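Probable transcriptional regulator, LysR family protein (Rhodococcus sp., PDB 2QL3) probably binds DNA and regulates transcription as a LysR-family regulator, this chain being its C-terminal substrate-binding domain. Local coordinates at residues V81-E86 against V170-A175. Residues are numbered along the deposited sequence; the frame is centred on the assembly and turned at random.
Sequences VVLGAE and VVKPIA
Peptide groups of Val81 and Leu83 meet those of Lys172 and Val170 edge to edge in a twisted antiparallel pair of strands, with strand 152-154 on the far edge of 81-84. Val82 and Val171 project from one face; Val81, Leu83, Val170 and Lys172 project from the other. Four backbone hydrogen bonds knit the strands: Val81 pairs with Lys172 in both directions, and Leu83 does the same with Val170. The straightest runs from Lys172 N to Val81 O (2.7 Å, 173° at the hydrogen); its mate, Val81 N to Lys172 O, is more bent at 141°. Between the Val81–Lys172 and Leu83–Val170 pairs, Val82 and Val171 form a non-hydrogen-bonded pair, with CA-H...O contacts from Val171 CA to Val81 O and from Val82 CA to Val170 O, each 3.4 Å. Their side chains lie side by side and point the same way, Val82 CG1 being 4.1 Å from Val171 CG2. On the opposite face, Leu83 and Lys172 cross at about a right angle, Leu83 CD2 resting 3.8 Å from Lys172 CD, while the lysine chain bends beyond CD and carries NZ off from strand 81-84. Past the last pair, Ile174 turns CG1 anti to its carbonyl carbon (chi1 -55°), which sets CG1 3.7 Å from Val81 CG2; its CD1 approaches Val81 N at 3.7 Å. An alanine at Ile174 would lack CG1 and CD1 and would probably open a gap beside Val81 CG2 and Val81 N. Pro173 and Ala175 make backbone bonds to Val96. The pair lies toward one end of the substrate-binding domain, in one of the two alpha/beta lobes expected of this fold, where strand 69-84 runs between strands 152-154 and 169-173.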
ATOM      1  N   VAL A  81     -13.325 -13.174  -2.722  1.00 27.32           N
ATOM      2  CA  VAL A  81     -13.980 -12.001  -3.262  1.00 26.61           C
ATOM      3  C   VAL A  81     -14.161 -10.970  -2.145  1.00 26.09           C
ATOM      4  O   VAL A  81     -14.411 -11.357  -1.008  1.00 25.16           O
ATOM      5  CB  VAL A  81     -15.357 -12.386  -3.975  1.00 24.50           C
ATOM      6  CG1 VAL A  81     -16.231 -11.189  -4.137  1.00 23.17           C
ATOM      7  CG2 VAL A  81     -15.022 -12.926  -5.354  1.00 26.20           C
ATOM      8  N   VAL A  82     -13.990  -9.681  -2.486  1.00 24.63           N
ATOM      9  CA  VAL A  82     -14.188  -8.613  -1.546  1.00 23.77           C
ATOM     10  C   VAL A  82     -15.135  -7.657  -2.187  1.00 24.90           C
ATOM     11  O   VAL A  82     -14.958  -7.284  -3.355  1.00 25.41           O
ATOM     12  CB  VAL A  82     -12.819  -7.962  -1.073  1.00 24.99           C
ATOM     13  CG1 VAL A  82     -13.034  -7.019   0.098  1.00 21.79           C
ATOM     14  CG2 VAL A  82     -11.786  -9.036  -0.702  1.00 24.55           C
ATOM     15  N   LEU A  83     -16.186  -7.312  -1.434  1.00 26.07           N
ATOM     16  CA  LEU A  83     -17.312  -6.467  -1.870  1.00 26.18           C
ATOM     17  C   LEU A  83     -17.464  -5.298  -0.898  1.00 25.95           C
ATOM     18  O   LEU A  83     -17.030  -5.364   0.284  1.00 25.42           O
ATOM     19  CB  LEU A  83     -18.613  -7.242  -1.743  1.00 27.44           C
ATOM     20  CG  LEU A  83     -19.078  -8.208  -2.840  1.00 30.17           C
ATOM     21  CD1 LEU A  83     -18.084  -8.435  -3.977  1.00 30.44           C
ATOM     22  CD2 LEU A  83     -19.713  -9.475  -2.269  1.00 30.32           C
ATOM     23  N   GLY A  84     -18.053  -4.224  -1.406  1.00 25.27           N
ATOM     24  CA  GLY A  84     -18.518  -3.132  -0.576  1.00 24.20           C
ATOM     25  C   GLY A  84     -19.858  -3.548   0.011  1.00 24.66           C
ATOM     26  O   GLY A  84     -20.554  -4.409  -0.550  1.00 24.52           O
ATOM     27  N   ALA A  85     -20.205  -2.935   1.136  1.00 23.73           N
ATOM     28  CA  ALA A  85     -21.388  -3.307   1.916  1.00 25.94           C
ATOM     29  C   ALA A  85     -22.716  -3.078   1.175  1.00 27.39           C
ATOM     30  O   ALA A  85     -23.702  -3.736   1.487  1.00 27.35           O
ATOM     31  CB  ALA A  85     -21.399  -2.574   3.239  1.00 23.35           C
ATOM     32  N   GLU A  86     -22.710  -2.148   0.215  1.00 28.86           N
ATOM     33  CA  GLU A  86     -23.881  -1.814  -0.612  1.00 32.34           C
ATOM     34  C   GLU A  86     -23.878  -2.586  -1.943  1.00 31.97           C
ATOM     35  O   GLU A  86     -24.773  -2.389  -2.787  1.00 31.86           O
ATOM     36  CB  GLU A  86     -23.895  -0.302  -0.895  1.00 32.21           C
ATOM     37  CG  GLU A  86     -24.137   0.534   0.353  1.00 35.59           C
ATOM     38  CD  GLU A  86     -24.019   2.034   0.109  1.00 37.19           C
ATOM     39  OE1 GLU A  86     -24.025   2.478  -1.054  1.00 46.89           O
ATOM     40  OE2 GLU A  86     -23.924   2.789   1.084  1.00 42.60           O
ATOM     41  N   VAL A 170     -16.623  -6.532   2.688  1.00 27.60           N
ATOM     42  CA  VAL A 170     -17.328  -7.774   2.892  1.00 26.98           C
ATOM     43  C   VAL A 170     -16.633  -8.836   2.063  1.00 28.73           C
ATOM     44  O   VAL A 170     -16.604  -8.778   0.820  1.00 28.82           O
ATOM     45  CB  VAL A 170     -18.822  -7.690   2.486  1.00 27.34           C
ATOM     46  CG1 VAL A 170     -19.528  -9.095   2.721  1.00 26.07           C
ATOM     47  CG2 VAL A 170     -19.547  -6.524   3.224  1.00 21.37           C
ATOM     48  N   VAL A 171     -16.086  -9.814   2.783  1.00 28.62           N
ATOM     49  CA  VAL A 171     -15.130 -10.786   2.246  1.00 28.37           C
ATOM     50  C   VAL A 171     -15.919 -12.059   2.098  1.00 29.23           C
ATOM     51  O   VAL A 171     -16.587 -12.509   3.028  1.00 29.57           O
ATOM     52  CB  VAL A 171     -13.905 -10.924   3.236  1.00 27.46           C
ATOM     53  CG1 VAL A 171     -13.057 -12.082   2.915  1.00 29.96           C
ATOM     54  CG2 VAL A 171     -13.060  -9.631   3.227  1.00 28.79           C
ATOM     55  N   LYS A 172     -15.910 -12.629   0.895  1.00 29.85           N
ATOM     56  CA  LYS A 172     -16.626 -13.867   0.666  1.00 29.89           C
ATOM     57  C   LYS A 172     -15.784 -14.936  -0.010  1.00 29.98           C
ATOM     58  O   LYS A 172     -14.982 -14.607  -0.931  1.00 29.67           O
ATOM     59  CB  LYS A 172     -17.870 -13.580  -0.176  1.00 30.69           C
ATOM     60  CG  LYS A 172     -18.767 -12.575   0.469  1.00 31.23           C
ATOM     61  CD  LYS A 172     -20.100 -12.604  -0.141  1.00 35.46           C
ATOM     62  CE  LYS A 172     -21.088 -12.980   0.913  1.00 39.17           C
ATOM     63  NZ  LYS A 172     -21.791 -11.740   1.282  1.00 40.17           N
ATOM     64  N   PRO A 173     -15.981 -16.219   0.411  1.00 28.91           N
ATOM     65  CA  PRO A 173     -15.331 -17.331  -0.280  1.00 28.59           C
ATOM     66  C   PRO A 173     -15.940 -17.534  -1.683  1.00 28.13           C
ATOM     67  O   PRO A 173     -17.091 -17.211  -1.910  1.00 27.39           O
ATOM     68  CB  PRO A 173     -15.673 -18.564   0.591  1.00 28.98           C
ATOM     69  CG  PRO A 173     -16.421 -18.067   1.802  1.00 27.68           C
ATOM     70  CD  PRO A 173     -16.880 -16.668   1.497  1.00 28.66           C
ATOM     71  N   ILE A 174     -15.131 -18.066  -2.587  1.00 28.40           N
ATOM     72  CA  ILE A 174     -15.505 -18.447  -3.948  1.00 27.34           C
ATOM     73  C   ILE A 174     -15.782 -19.959  -4.082  1.00 28.20           C
ATOM     74  O   ILE A 174     -15.106 -20.778  -3.489  1.00 28.82           O
ATOM     75  CB  ILE A 174     -14.373 -18.021  -4.952  1.00 25.93           C
ATOM     76  CG1 ILE A 174     -14.082 -16.506  -4.816  1.00 25.57           C
ATOM     77  CG2 ILE A 174     -14.763 -18.449  -6.406  1.00 26.06           C
ATOM     78  CD1 ILE A 174     -12.602 -16.047  -4.965  1.00 25.87           C
ATOM     79  N   ALA A 175     -16.815 -20.315  -4.834  1.00 29.25           N
ATOM     80  CA  ALA A 175     -17.155 -21.693  -5.058  1.00 31.17           C
ATOM     81  C   ALA A 175     -17.550 -21.898  -6.510  1.00 32.47           C
ATOM     82  O   ALA A 175     -17.804 -20.925  -7.262  1.00 32.15           O
ATOM     83  CB  ALA A 175     -18.272 -22.144  -4.121  1.00 32.10           C
TER